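Local structure of beta-glycosidase (Bacteroides caccae, 6T2R) at residues Gly107-Leu116 against Pro184-Phe194. The protein hydrolyses glycosidic bonds as a family 16 glycoside hydrolase of a gut bacterium, and is probably an endo-acting O-glycanase that helps start mucin breakdown. Numbering follows the deposited sequence.
Sequences GGRIEVRARL and PEDFNVYGVDF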
loop_
_atom_site.group_PDB
_atom_site.type_symbol
_atom_site.label_atom_id
_atom_site.label_comp_id
_atom_site.label_asym_id
_atom_site.label_seq_id
_atom_site.Cartn_x
_atom_site.Cartn_y
_atom_site.Cartn_z
ATOM N N GLY A 107 7.062 -12.328 -1.476
ATOM C CA GLY A 107 5.694 -12.858 -1.553
ATOM C C GLY A 107 5.070 -13.003 -0.175
ATOM O O GLY A 107 5.225 -12.101 0.641
ATOM N N GLY A 108 4.401 -14.122 0.076
ATOM C CA GLY A 108 3.622 -14.341 1.299
ATOM C C GLY A 108 2.404 -13.440 1.363
ATOM O O GLY A 108 1.940 -12.952 0.303
ATOM N N ARG A 109 1.892 -13.261 2.583
ATOM C CA ARG A 109 0.660 -12.499 2.908
ATOM C C ARG A 109 1.121 -11.210 3.568
ATOM O O ARG A 109 1.848 -11.289 4.548
ATOM C CB ARG A 109 -0.240 -13.339 3.822
ATOM C CG ARG A 109 -1.245 -12.551 4.650
ATOM C CD ARG A 109 -2.341 -13.418 5.254
ATOM N NE ARG A 109 -3.162 -14.090 4.265
ATOM C CZ ARG A 109 -4.143 -14.937 4.546
ATOM N NH1 ARG A 109 -4.432 -15.209 5.801
ATOM N NH2 ARG A 109 -4.842 -15.506 3.579
ATOM N N ILE A 110 0.785 -10.071 3.000
ATOM C CA ILE A 110 1.050 -8.752 3.628
ATOM C C ILE A 110 -0.283 -8.218 4.103
ATOM O O ILE A 110 -1.219 -8.152 3.258
ATOM C CB ILE A 110 1.751 -7.821 2.635
ATOM C CG1 ILE A 110 3.015 -8.479 2.089
ATOM C CG2 ILE A 110 2.074 -6.521 3.314
ATOM C CD1 ILE A 110 3.776 -7.641 1.090
ATOM N N GLU A 111 -0.379 -7.856 5.379
ATOM C CA GLU A 111 -1.641 -7.303 5.930
ATOM C C GLU A 111 -1.305 -6.044 6.709
ATOM O O GLU A 111 -0.227 -5.991 7.386
ATOM C CB GLU A 111 -2.394 -8.231 6.882
ATOM C CG GLU A 111 -2.882 -9.510 6.254
ATOM C CD GLU A 111 -3.520 -10.460 7.268
ATOM O OE1 GLU A 111 -3.164 -10.378 8.429
ATOM O OE2 GLU A 111 -4.382 -11.271 6.883
ATOM N N VAL A 112 -2.181 -5.059 6.569
ATOM C CA VAL A 112 -2.053 -3.768 7.293
ATOM C C VAL A 112 -3.410 -3.466 7.912
ATOM O O VAL A 112 -4.447 -3.484 7.161
ATOM C CB VAL A 112 -1.573 -2.646 6.350
ATOM C CG1 VAL A 112 -1.450 -1.310 7.070
ATOM C CG2 VAL A 112 -0.259 -3.020 5.690
ATOM N N ARG A 113 -3.407 -3.130 9.194
ATOM C CA ARG A 113 -4.655 -2.776 9.910
ATOM C C ARG A 113 -4.659 -1.257 10.117
ATOM O O ARG A 113 -3.694 -0.701 10.723
ATOM C CB ARG A 113 -4.789 -3.609 11.190
ATOM C CG ARG A 113 -6.013 -3.219 12.007
ATOM C CD ARG A 113 -6.195 -4.085 13.235
ATOM N NE ARG A 113 -7.567 -4.027 13.729
ATOM C CZ ARG A 113 -7.955 -3.380 14.833
ATOM N NH1 ARG A 113 -7.095 -2.679 15.551
ATOM N NH2 ARG A 113 -9.225 -3.383 15.175
ATOM N N ALA A 114 -5.702 -0.593 9.626
ATOM C CA ALA A 114 -5.735 0.874 9.499
ATOM C C ALA A 114 -7.161 1.348 9.664
ATOM O O ALA A 114 -8.106 0.637 9.204
ATOM C CB ALA A 114 -5.204 1.307 8.147
ATOM N N ARG A 115 -7.285 2.544 10.237
ATOM C CA ARG A 115 -8.560 3.276 10.349
ATOM C C ARG A 115 -8.435 4.536 9.491
ATOM O O ARG A 115 -7.440 5.231 9.641
ATOM C CB ARG A 115 -8.866 3.539 11.824
ATOM C CG ARG A 115 -10.139 4.355 12.038
ATOM C CD ARG A 115 -10.764 4.206 13.424
ATOM N NE ARG A 115 -9.825 4.693 14.401
ATOM C CZ ARG A 115 -9.780 4.353 15.687
ATOM N NH1 ARG A 115 -10.623 3.484 16.201
ATOM N NH2 ARG A 115 -8.834 4.847 16.454
ATOM N N LEU A 116 -9.421 4.801 8.634
ATOM C CA LEU A 116 -9.425 5.931 7.669
ATOM C C LEU A 116 -10.459 6.956 8.111
ATOM O O LEU A 116 -11.357 6.551 8.866
ATOM C CB LEU A 116 -9.755 5.393 6.269
ATOM C CG LEU A 116 -8.852 4.262 5.779
ATOM C CD1 LEU A 116 -9.179 3.855 4.356
ATOM C CD2 LEU A 116 -7.375 4.648 5.883
ATOM N N PRO A 184 -16.234 2.073 7.370
ATOM C CA PRO A 184 -15.392 3.244 7.112
ATOM C C PRO A 184 -14.921 3.992 8.368
ATOM O O PRO A 184 -13.897 4.679 8.305
ATOM C CB PRO A 184 -16.264 4.145 6.204
ATOM C CG PRO A 184 -17.683 3.731 6.505
ATOM C CD PRO A 184 -17.615 2.255 6.895
ATOM N N GLU A 185 -15.653 3.841 9.476
ATOM C CA GLU A 185 -15.341 4.528 10.757
ATOM C C GLU A 185 -14.488 3.585 11.630
ATOM O O GLU A 185 -13.979 4.055 12.635
ATOM C CB GLU A 185 -16.629 5.035 11.442
ATOM C CG GLU A 185 -17.517 6.004 10.608
ATOM C CD GLU A 185 -16.903 7.071 9.672
ATOM O OE1 GLU A 185 -15.896 7.738 10.024
ATOM O OE2 GLU A 185 -17.450 7.274 8.558
ATOM N N ASP A 186 -14.276 2.330 11.234
ATOM C CA ASP A 186 -13.518 1.335 12.050
ATOM C C ASP A 186 -12.146 1.003 11.446
ATOM O O ASP A 186 -11.867 1.346 10.277
ATOM C CB ASP A 186 -14.296 0.013 12.184
ATOM C CG ASP A 186 -15.657 0.164 12.851
ATOM O OD1 ASP A 186 -15.876 1.199 13.449
ATOM O OD2 ASP A 186 -16.485 -0.746 12.738
ATOM N N PHE A 187 -11.337 0.286 12.216
ATOM C CA PHE A 187 -10.142 -0.399 11.689
ATOM C C PHE A 187 -10.615 -1.498 10.734
ATOM O O PHE A 187 -11.631 -2.172 10.989
ATOM C CB PHE A 187 -9.270 -0.999 12.792
ATOM C CG PHE A 187 -8.437 0.014 13.537
ATOM C CD1 PHE A 187 -7.214 0.440 13.023
ATOM C CD2 PHE A 187 -8.847 0.512 14.765
ATOM C CE1 PHE A 187 -6.453 1.386 13.688
ATOM C CE2 PHE A 187 -8.065 1.436 15.433
ATOM C CZ PHE A 187 -6.889 1.895 14.888
ATOM N N ASN A 188 -9.879 -1.680 9.645
ATOM C CA ASN A 188 -10.108 -2.792 8.705
ATOM C C ASN A 188 -8.733 -3.367 8.415
ATOM O O ASN A 188 -7.734 -2.622 8.524
ATOM C CB ASN A 188 -10.819 -2.292 7.466
ATOM C CG ASN A 188 -12.176 -1.680 7.755
ATOM O OD1 ASN A 188 -13.165 -2.388 7.758
ATOM N ND2 ASN A 188 -12.246 -0.361 7.912
ATOM N N VAL A 189 -8.678 -4.629 8.037
ATOM C CA VAL A 189 -7.400 -5.312 7.682
ATOM C C VAL A 189 -7.330 -5.501 6.157
ATOM O O VAL A 189 -8.099 -6.325 5.636
ATOM C CB VAL A 189 -7.270 -6.653 8.413
ATOM C CG1 VAL A 189 -5.932 -7.324 8.086
ATOM C CG2 VAL A 189 -7.434 -6.465 9.923
ATOM N N TYR A 190 -6.419 -4.787 5.496
ATOM C CA TYR A 190 -6.157 -4.869 4.038
ATOM C C TYR A 190 -5.029 -5.859 3.797
ATOM O O TYR A 190 -3.962 -5.722 4.438
ATOM C CB TYR A 190 -5.910 -3.459 3.491
ATOM C CG TYR A 190 -7.023 -2.501 3.855
ATOM C CD1 TYR A 190 -8.204 -2.490 3.140
ATOM C CD2 TYR A 190 -6.931 -1.671 4.966
ATOM C CE1 TYR A 190 -9.245 -1.648 3.481
ATOM C CE2 TYR A 190 -7.959 -0.819 5.328
ATOM C CZ TYR A 190 -9.115 -0.800 4.570
ATOM O OH TYR A 190 -10.138 0.045 4.897
ATOM N N GLY A 191 -5.273 -6.840 2.926
ATOM C CA GLY A 191 -4.327 -7.940 2.671
ATOM C C GLY A 191 -4.239 -8.359 1.204
ATOM O O GLY A 191 -5.213 -8.166 0.426
ATOM N N VAL A 192 -3.066 -8.845 0.811
ATOM C CA VAL A 192 -2.820 -9.522 -0.483
ATOM C C VAL A 192 -1.980 -10.756 -0.166
ATOM O O VAL A 192 -1.106 -10.643 0.745
ATOM C CB VAL A 192 -2.146 -8.589 -1.504
ATOM C CG1 VAL A 192 -0.690 -8.229 -1.126
ATOM C CG2 VAL A 192 -2.242 -9.177 -2.918
ATOM N N ASP A 193 -2.266 -11.860 -0.848
ATOM C CA ASP A 193 -1.461 -13.104 -0.819
ATOM C C ASP A 193 -0.779 -13.262 -2.177
ATOM O O ASP A 193 -1.505 -13.149 -3.246
ATOM C CB ASP A 193 -2.338 -14.322 -0.522
ATOM C CG ASP A 193 -3.068 -14.278 0.817
ATOM O OD1 ASP A 193 -2.696 -13.424 1.690
ATOM O OD2 ASP A 193 -4.009 -15.099 0.986
ATOM N N PHE A 194 0.549 -13.456 -2.158
ATOM C CA PHE A 194 1.383 -13.730 -3.355
ATOM C C PHE A 194 1.558 -15.239 -3.515
ATOM O O PHE A 194 2.084 -15.884 -2.585
ATOM C CB PHE A 194 2.762 -13.099 -3.230
ATOM C CG PHE A 194 2.798 -11.592 -3.330
ATOM C CD1 PHE A 194 2.457 -10.795 -2.241
ATOM C CD2 PHE A 194 3.212 -10.971 -4.494
ATOM C CE1 PHE A 194 2.518 -9.415 -2.314
ATOM C CE2 PHE A 194 3.292 -9.589 -4.555
ATOM C CZ PHE A 194 2.937 -8.814 -3.474
HETATM O O HOH W 1 -9.867 1.152 7.247
HETATM O O HOH W 2 -11.701 3.073 8.591
#
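Ile110 and Val192, Val112 and Tyr190, and Ala114 and Asn188 form three antiparallel hydrogen-bonded pairs, each closed by two backbone bonds; Val112 N to Tyr190 O, at 2.9 Å, is representative. Non-hydrogen-bonded pairs alternate with them, where CA-H...O contacts such as Glu111 CA to Tyr190 O (3.2 Å) fill in.

The charged contact is Arg109 with Asp193. The guanidinium meets the carboxylate side-on: Arg109 NE reaches Asp193 OD1 at 2.7 Å and Arg109 NH2 reaches Asp193 OD2 at 2.8 Å, both nearly straight. The two planes lie only 23° apart, and OD2 is met on its syn lone pair. Side by side with Asp193 and pointing the same way, the Arg109 chain runs extended through chi2 and bends at chi3 (-62°), which brings its NE edge to the carboxylate.

On the same face the Phe187 ring is sandwiched between two arginines. Arg115 CB sits over one face, 3.7 Å from the centroid of the Phe187 ring, a CH-pi contact; the bent Arg115 chain also brings its guanidinium over Phe187 CE2, tilted well away from parallel. The opposite face carries Arg113, whose guanidinium is only 19° from parallel with the ring. Asp256 and Glu254, both on strand 251-263, form salt bridges with Arg113 and Arg115 respectively.

This pairing belongs to the curved beta-sandwich (jelly-roll) of family 16: strand 108-116 is flanked by 187-195 and 251-263. The other face, with Ile110, Val112, Tyr190 and Phe194, turns inward, and Val112 and Tyr190 both touch Ile126. Within it, Ile110 CD1 meets Phe194 CE1 at 4.0 Å. Separately, Gly107 CA lies 3.4 Å from Phe194 CB.

Two waters bridge the far end. One donates to Ala114 O, accepts from Asn188 ND2 and hydrogen-bonds Tyr190 OH; Asn183 O also takes a bond from Asn188 ND2. The second accepts from Leu116 N and donates to Pro184 O, in the loop 184-186.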